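Local coordinates for protein carboxylic ester hydrolase (Aspergillus niger, PDB 7K4O) that probably hydrolyses ester bonds of tannins, acting as a serine esterase of the tannase family that holds gallic acid (3,4,5-trihydroxybenzoic acid) in its pocket, at residues Gln326-Asp332 against Asp417-Ser421; Gln221-Asn226 against Asp332-Thr336. One frame throughout, in Å; residues are numbered along the deposited sequence.

Contact 1 of 2, residues Gln326-Asp332 against Asp417-Ser421; sequences QPTAAFD and DADFS. With GDE (3,4,5-trihydroxybenzoic acid), chain J.
This is a buried loop-on-loop contact in an alpha/beta-hydrolase fold: the loop after strand 410-416 of the central sheet, 417-421, lies against 326-332, a loop between helix 300-310 and strand 337-339. A type II beta turn runs from Q326 to A329 (A329 N to Q326 O, 3.2 Å), with T328 at positive phi (91°) and its OG1 hydrogen-bonded to P327 O at 2.6 Å. The CA atoms come nearest at A329 and A418, 4.0 Å apart. A small methyl suits this crowded spot: A329 CB rests 3.4 Å from D419 O and 4.4 Å from F420 CB. F420 (chi1 54°, p) is the residue most covered by the facing loop; its CB lies 3.4 Å from A330 O and 4.2 Å from A330 CB, while D332 CG meets its ring obliquely, 3.4 Å from CD1. Water 1 accepts from Q326 N (2.9 Å) and donates to D419 O (2.8 Å); water 3 accepts from A330 N (3.0 Å) and donates to A418 O (2.8 Å); water 2 donates to F420 O at 2.7 Å and weakly to A330 O at 3.4 Å. The CA-to-CB bond of D419 points away from 326-332; OD1 accepts from S421 N at 2.8 Å in an Asx turn, and OD2 accepts from H465 ND1. S421 OG shares a 2.6 Å hydrogen bond with GDE OAD. Apolar packing of A329, A330 and F420 and three water bridges join the loops, and D419 accepts from H465 as the acid of a triad with S186 would.

Contact 2 of 2, residues Gln221-Asn226 against Asp332-Thr336; sequences QHLYSN and DDAET. With GDE (3,4,5-trihydroxybenzoic acid), chain J.
The imidazole of H222 lies edge-on to the carboxylate of D333: H222 ND1 donates to D333 OD1 at 2.8 Å with an N-H...O angle of 167°. A histidine suits this place because its two nitrogens face different partners: on the ligand side NE2 meets GDE OAD at 2.7 Å and donates to GDE OAE at 3.2 Å. Chi1 -86° (m) and chi2 -65° set the H222 ring so that D333 OD1 meets its edge; D333 OD2 is also hydrogen-bonded to Y325 OH. Segment 332-336 forms a type I beta turn from D332 to E335 (E335 N to D332 O, 3.1 Å). It faces 221-226, which runs into helix 224-232; Y224 N hydrogen-bonds Q221 O at 2.9 Å. The CA atoms approach most closely at S225 and A334, 4.8 Å apart; these small residues let the backbones close up, with S225 CB 3.9 Å from A334 CB. Water 5 accepts from N226 N (2.8 Å) and donates to H222 O (2.7 Å) and D333 O (3.0 Å). Water 4 accepts from S225 N at 3.0 Å and lies 2.7 Å from D333 OD2. With ND1 committed to D333 as donor, the carboxylate probably holds the ring with NE2 toward the hydroxyls of the gallic acid.

How the contacts relate
One continuous loop serves both contacts: residues 326-332 pack on 417-421, and D332, common to the two, leads into the turn that meets 221-226. Their centres lie 12 Å apart, and in the sequence their segments alternate, so the shared loop ties two separate parts of the chain together beside the ligand. Contact 1 and contact 2 touch directly where S421 O approaches H222 CE1, at 3.2 Å. Both contacts reach the same GDE hydroxyl, OAD, through S421 OG and H222 NE2, and H222 NE2 reaches OAE as well. Contact 1 also supplies D419, partner of H465, which itself hydrogen-bonds GDE; gallic acid binding and the probable charge relay therefore lie side by side.

Contact 1 of 2, residues Gln326-Asp332 against Asp417-Ser421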
loop_
_atom_site.group_PDB
_atom_site.type_symbol
_atom_site.label_atom_id
_atom_site.label_comp_id
_atom_site.label_asym_id
_atom_site.label_seq_id
_atom_site.Cartn_x
_atom_site.Cartn_y
_atom_site.Cartn_z
ATOM N N GLN A 326 -2.743 -10.990 -9.749
ATOM C CA GLN A 326 -3.956 -11.725 -10.171
ATOM C C GLN A 326 -4.153 -11.591 -11.683
ATOM O O GLN A 326 -3.742 -10.622 -12.305
ATOM C CB GLN A 326 -5.191 -11.162 -9.476
ATOM C CG GLN A 326 -5.278 -11.485 -7.988
ATOM C CD GLN A 326 -5.278 -12.953 -7.685
ATOM O OE1 GLN A 326 -4.244 -13.555 -7.354
ATOM N NE2 GLN A 326 -6.455 -13.579 -7.787
ATOM N N PRO A 327 -4.844 -12.564 -12.306
ATOM C CA PRO A 327 -5.394 -12.312 -13.651
ATOM C C PRO A 327 -6.212 -11.006 -13.650
ATOM O O PRO A 327 -6.834 -10.700 -12.630
ATOM C CB PRO A 327 -6.286 -13.540 -13.893
ATOM C CG PRO A 327 -5.707 -14.607 -13.012
ATOM C CD PRO A 327 -5.192 -13.882 -11.764
ATOM N N THR A 328 -6.125 -10.234 -14.731
ATOM C CA THR A 328 -6.742 -8.905 -15.037
ATOM C C THR A 328 -5.810 -7.776 -14.615
ATOM O O THR A 328 -6.009 -6.677 -15.085
ATOM C CB THR A 328 -8.156 -8.684 -14.484
ATOM O OG1 THR A 328 -8.195 -8.554 -13.069
ATOM C CG2 THR A 328 -9.093 -9.828 -14.758
ATOM N N ALA A 329 -4.767 -8.037 -13.813
ATOM C CA ALA A 329 -3.755 -6.994 -13.543
ATOM C C ALA A 329 -2.918 -6.745 -14.797
ATOM O O ALA A 329 -2.535 -7.745 -15.469
ATOM C CB ALA A 329 -2.880 -7.374 -12.352
ATOM N N ALA A 330 -2.618 -5.489 -15.083
ATOM C CA ALA A 330 -1.752 -5.100 -16.207
ATOM C C ALA A 330 -0.373 -5.753 -16.062
ATOM O O ALA A 330 0.113 -5.970 -14.940
ATOM C CB ALA A 330 -1.643 -3.626 -16.308
ATOM N N PHE A 331 0.268 -6.056 -17.192
ATOM C CA PHE A 331 1.628 -6.639 -17.209
ATOM C C PHE A 331 2.675 -5.530 -17.169
ATOM O O PHE A 331 3.531 -5.421 -18.092
ATOM C CB PHE A 331 1.773 -7.540 -18.447
ATOM C CG PHE A 331 1.084 -8.861 -18.337
ATOM C CD1 PHE A 331 -0.246 -9.008 -18.703
ATOM C CD2 PHE A 331 1.762 -9.975 -17.897
ATOM C CE1 PHE A 331 -0.885 -10.224 -18.581
ATOM C CE2 PHE A 331 1.117 -11.193 -17.779
ATOM C CZ PHE A 331 -0.200 -11.320 -18.122
ATOM N N ASP A 332 2.715 -4.735 -16.088
ATOM C CA ASP A 332 3.654 -3.597 -15.985
ATOM C C ASP A 332 5.089 -4.095 -15.819
ATOM O O ASP A 332 5.962 -3.535 -16.464
ATOM C CB ASP A 332 3.300 -2.649 -14.829
ATOM C CG ASP A 332 2.176 -1.676 -15.152
ATOM O OD1 ASP A 332 1.130 -2.138 -15.631
ATOM O OD2 ASP A 332 2.347 -0.458 -14.898
ATOM N N ASP A 417 -8.096 -5.756 -6.787
ATOM C CA ASP A 417 -8.077 -7.099 -7.420
ATOM C C ASP A 417 -7.171 -7.079 -8.653
ATOM O O ASP A 417 -6.686 -8.178 -8.990
ATOM C CB ASP A 417 -9.506 -7.533 -7.830
ATOM C CG ASP A 417 -10.144 -8.384 -6.761
ATOM O OD1 ASP A 417 -9.723 -9.534 -6.642
ATOM O OD2 ASP A 417 -11.084 -7.890 -6.077
ATOM N N ALA A 418 -6.968 -5.935 -9.286
ATOM C CA ALA A 418 -6.178 -5.846 -10.539
ATOM C C ALA A 418 -4.884 -5.055 -10.281
ATOM O O ALA A 418 -4.364 -4.328 -11.170
ATOM C CB ALA A 418 -7.018 -5.275 -11.667
ATOM N N ASP A 419 -4.348 -5.163 -9.043
ATOM C CA ASP A 419 -3.117 -4.435 -8.682
ATOM C C ASP A 419 -1.958 -5.074 -9.470
ATOM O O ASP A 419 -1.741 -6.276 -9.329
ATOM C CB ASP A 419 -2.893 -4.519 -7.161
ATOM C CG ASP A 419 -1.857 -3.556 -6.664
ATOM O OD1 ASP A 419 -0.882 -3.253 -7.420
ATOM O OD2 ASP A 419 -2.069 -3.031 -5.545
ATOM N N PHE A 420 -1.249 -4.257 -10.188
ATOM C CA PHE A 420 -0.135 -4.638 -11.072
ATOM C C PHE A 420 1.208 -4.362 -10.410
ATOM O O PHE A 420 2.247 -4.594 -11.053
ATOM C CB PHE A 420 -0.190 -3.833 -12.373
ATOM C CG PHE A 420 -0.242 -2.348 -12.199
ATOM C CD1 PHE A 420 0.894 -1.609 -11.972
ATOM C CD2 PHE A 420 -1.475 -1.692 -12.161
ATOM C CE1 PHE A 420 0.838 -0.232 -11.814
ATOM C CE2 PHE A 420 -1.532 -0.320 -11.972
ATOM C CZ PHE A 420 -0.380 0.413 -11.788
ATOM N N SER A 421 1.182 -3.825 -9.183
ATOM C CA SER A 421 2.417 -3.338 -8.518
ATOM C C SER A 421 2.690 -4.219 -7.299
ATOM O O SER A 421 3.857 -4.458 -7.024
ATOM C CB SER A 421 2.333 -1.878 -8.206
ATOM O OG SER A 421 3.548 -1.360 -7.682
HETATM O OAA GDE J . 4.476 2.923 -2.762
HETATM O OAB GDE J . 3.742 2.611 -4.826
HETATM O OAC GDE J . 8.150 -0.651 -2.336
HETATM O OAD GDE J . 5.328 -2.132 -5.895
HETATM O OAE GDE J . 7.427 -2.540 -4.290
HETATM C CAF GDE J . 6.299 0.797 -3.074
HETATM C CAG GDE J . 4.855 0.043 -4.892
HETATM C CAH GDE J . 4.441 2.258 -3.841
HETATM C CAI GDE J . 7.047 -0.386 -3.180
HETATM C CAJ GDE J . 5.634 -1.136 -5.026
HETATM C CAK GDE J . 5.262 0.995 -3.970
HETATM C CAL GDE J . 6.681 -1.340 -4.167
HETATM O O HOH W 1 -2.901 -8.571 -8.153
HETATM O O HOH W 2 3.104 -5.970 -13.229
HETATM O O HOH W 3 -4.202 -3.357 -13.776
#

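Contact 2 of 2, residues Gln221-Asn226 against Asp332-Thr336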
loop_
_atom_site.group_PDB
_atom_site.type_symbol
_atom_site.label_atom_id
_atom_site.label_comp_id
_atom_site.label_asym_id
_atom_site.label_seq_id
_atom_site.Cartn_x
_atom_site.Cartn_y
_atom_site.Cartn_z
ATOM N N GLN A 221 10.315 -9.664 -6.534
ATOM C CA GLN A 221 9.357 -10.215 -7.531
ATOM C C GLN A 221 9.120 -9.224 -8.658
ATOM O O GLN A 221 8.673 -9.685 -9.748
ATOM C CB GLN A 221 8.080 -10.756 -6.902
ATOM C CG GLN A 221 7.184 -9.716 -6.273
ATOM C CD GLN A 221 6.300 -8.981 -7.259
ATOM O OE1 GLN A 221 5.743 -9.615 -8.177
ATOM N NE2 GLN A 221 6.219 -7.645 -7.113
ATOM N N HIS A 222 9.454 -7.955 -8.501
ATOM C CA HIS A 222 9.345 -6.957 -9.579
ATOM C C HIS A 222 10.284 -7.336 -10.757
ATOM O O HIS A 222 10.055 -6.812 -11.844
ATOM C CB HIS A 222 9.654 -5.562 -9.095
ATOM C CG HIS A 222 8.480 -4.840 -8.505
ATOM N ND1 HIS A 222 7.381 -4.499 -9.288
ATOM C CD2 HIS A 222 8.247 -4.365 -7.242
ATOM C CE1 HIS A 222 6.537 -3.788 -8.537
ATOM N NE2 HIS A 222 7.039 -3.706 -7.257
ATOM N N LEU A 223 11.277 -8.190 -10.511
ATOM C CA LEU A 223 12.239 -8.633 -11.572
ATOM C C LEU A 223 11.721 -9.921 -12.183
ATOM O O LEU A 223 12.321 -10.346 -13.159
ATOM C CB LEU A 223 13.640 -8.831 -10.976
ATOM C CG LEU A 223 14.354 -7.583 -10.505
ATOM C CD1 LEU A 223 15.748 -7.916 -9.928
ATOM C CD2 LEU A 223 14.500 -6.550 -11.586
ATOM N N TYR A 224 10.684 -10.565 -11.626
ATOM C CA TYR A 224 10.268 -11.911 -12.090
ATOM C C TYR A 224 9.870 -11.884 -13.590
ATOM O O TYR A 224 10.395 -12.695 -14.398
ATOM C CB TYR A 224 9.138 -12.477 -11.257
ATOM C CG TYR A 224 8.669 -13.825 -11.704
ATOM C CD1 TYR A 224 9.567 -14.849 -11.971
ATOM C CD2 TYR A 224 7.329 -14.061 -11.935
ATOM C CE1 TYR A 224 9.122 -16.074 -12.441
ATOM C CE2 TYR A 224 6.879 -15.286 -12.380
ATOM C CZ TYR A 224 7.780 -16.286 -12.689
ATOM O OH TYR A 224 7.312 -17.520 -13.117
ATOM N N SER A 225 8.969 -11.005 -13.996
ATOM C CA SER A 225 8.553 -10.887 -15.419
ATOM C C SER A 225 9.784 -10.718 -16.338
ATOM O O SER A 225 9.844 -11.390 -17.383
ATOM C CB SER A 225 7.607 -9.761 -15.602
ATOM O OG SER A 225 6.370 -10.060 -14.983
ATOM N N ASN A 226 10.705 -9.840 -15.994
ATOM C CA ASN A 226 11.970 -9.639 -16.742
ATOM C C ASN A 226 12.694 -10.985 -16.893
ATOM O O ASN A 226 13.176 -11.307 -18.030
ATOM C CB ASN A 226 12.917 -8.679 -16.043
ATOM C CG ASN A 226 12.563 -7.214 -16.063
ATOM O OD1 ASN A 226 12.980 -6.484 -15.158
ATOM N ND2 ASN A 226 11.839 -6.756 -17.071
ATOM N N ASP A 332 2.715 -4.735 -16.088
ATOM C CA ASP A 332 3.654 -3.597 -15.985
ATOM C C ASP A 332 5.089 -4.095 -15.819
ATOM O O ASP A 332 5.962 -3.535 -16.464
ATOM C CB ASP A 332 3.300 -2.649 -14.829
ATOM C CG ASP A 332 2.176 -1.676 -15.152
ATOM O OD1 ASP A 332 1.130 -2.138 -15.631
ATOM O OD2 ASP A 332 2.347 -0.458 -14.898
ATOM N N ASP A 333 5.307 -5.083 -14.949
ATOM C CA ASP A 333 6.657 -5.624 -14.689
ATOM C C ASP A 333 7.222 -6.138 -16.025
ATOM O O ASP A 333 8.451 -6.020 -16.237
ATOM C CB ASP A 333 6.642 -6.753 -13.676
ATOM C CG ASP A 333 6.595 -6.252 -12.214
ATOM O OD1 ASP A 333 6.638 -5.001 -11.991
ATOM O OD2 ASP A 333 6.557 -7.143 -11.358
ATOM N N ALA A 334 6.343 -6.679 -16.862
ATOM C CA ALA A 334 6.769 -7.335 -18.133
ATOM C C ALA A 334 7.097 -6.315 -19.221
ATOM O O ALA A 334 7.572 -6.757 -20.325
ATOM C CB ALA A 334 5.705 -8.300 -18.618
ATOM N N GLU A 335 6.835 -5.035 -19.009
ATOM C CA GLU A 335 6.998 -3.986 -20.044
ATOM C C GLU A 335 8.356 -4.155 -20.738
ATOM O O GLU A 335 9.397 -4.301 -20.072
ATOM C CB GLU A 335 6.909 -2.573 -19.474
ATOM C CG GLU A 335 6.790 -1.508 -20.565
ATOM C CD GLU A 335 5.380 -1.325 -21.138
ATOM O OE1 GLU A 335 4.422 -2.045 -20.706
ATOM O OE2 GLU A 335 5.227 -0.454 -22.006
ATOM N N THR A 336 8.320 -4.231 -22.072
ATOM C CA THR A 336 9.545 -4.307 -22.911
ATOM C C THR A 336 9.810 -2.939 -23.526
ATOM O O THR A 336 8.983 -2.052 -23.415
ATOM C CB THR A 336 9.353 -5.402 -23.974
ATOM O OG1 THR A 336 8.128 -5.152 -24.682
ATOM C CG2 THR A 336 9.311 -6.757 -23.325
HETATM O OAA GDE J . 4.476 2.923 -2.762
HETATM O OAB GDE J . 3.742 2.611 -4.826
HETATM O OAC GDE J . 8.150 -0.651 -2.336
HETATM O OAD GDE J . 5.328 -2.132 -5.895
HETATM O OAE GDE J . 7.427 -2.540 -4.290
HETATM C CAF GDE J . 6.299 0.797 -3.074
HETATM C CAG GDE J . 4.855 0.043 -4.892
HETATM C CAH GDE J . 4.441 2.258 -3.841
HETATM C CAI GDE J . 7.047 -0.386 -3.180
HETATM C CAJ GDE J . 5.634 -1.136 -5.026
HETATM C CAK GDE J . 5.262 0.995 -3.970
HETATM C CAL GDE J . 6.681 -1.340 -4.167
HETATM O O HOH W 4 6.905 -9.626 -12.324
HETATM O O HOH W 5 10.039 -7.663 -14.362
HETATM O O HOH W 6 4.156 -8.253 -15.633
#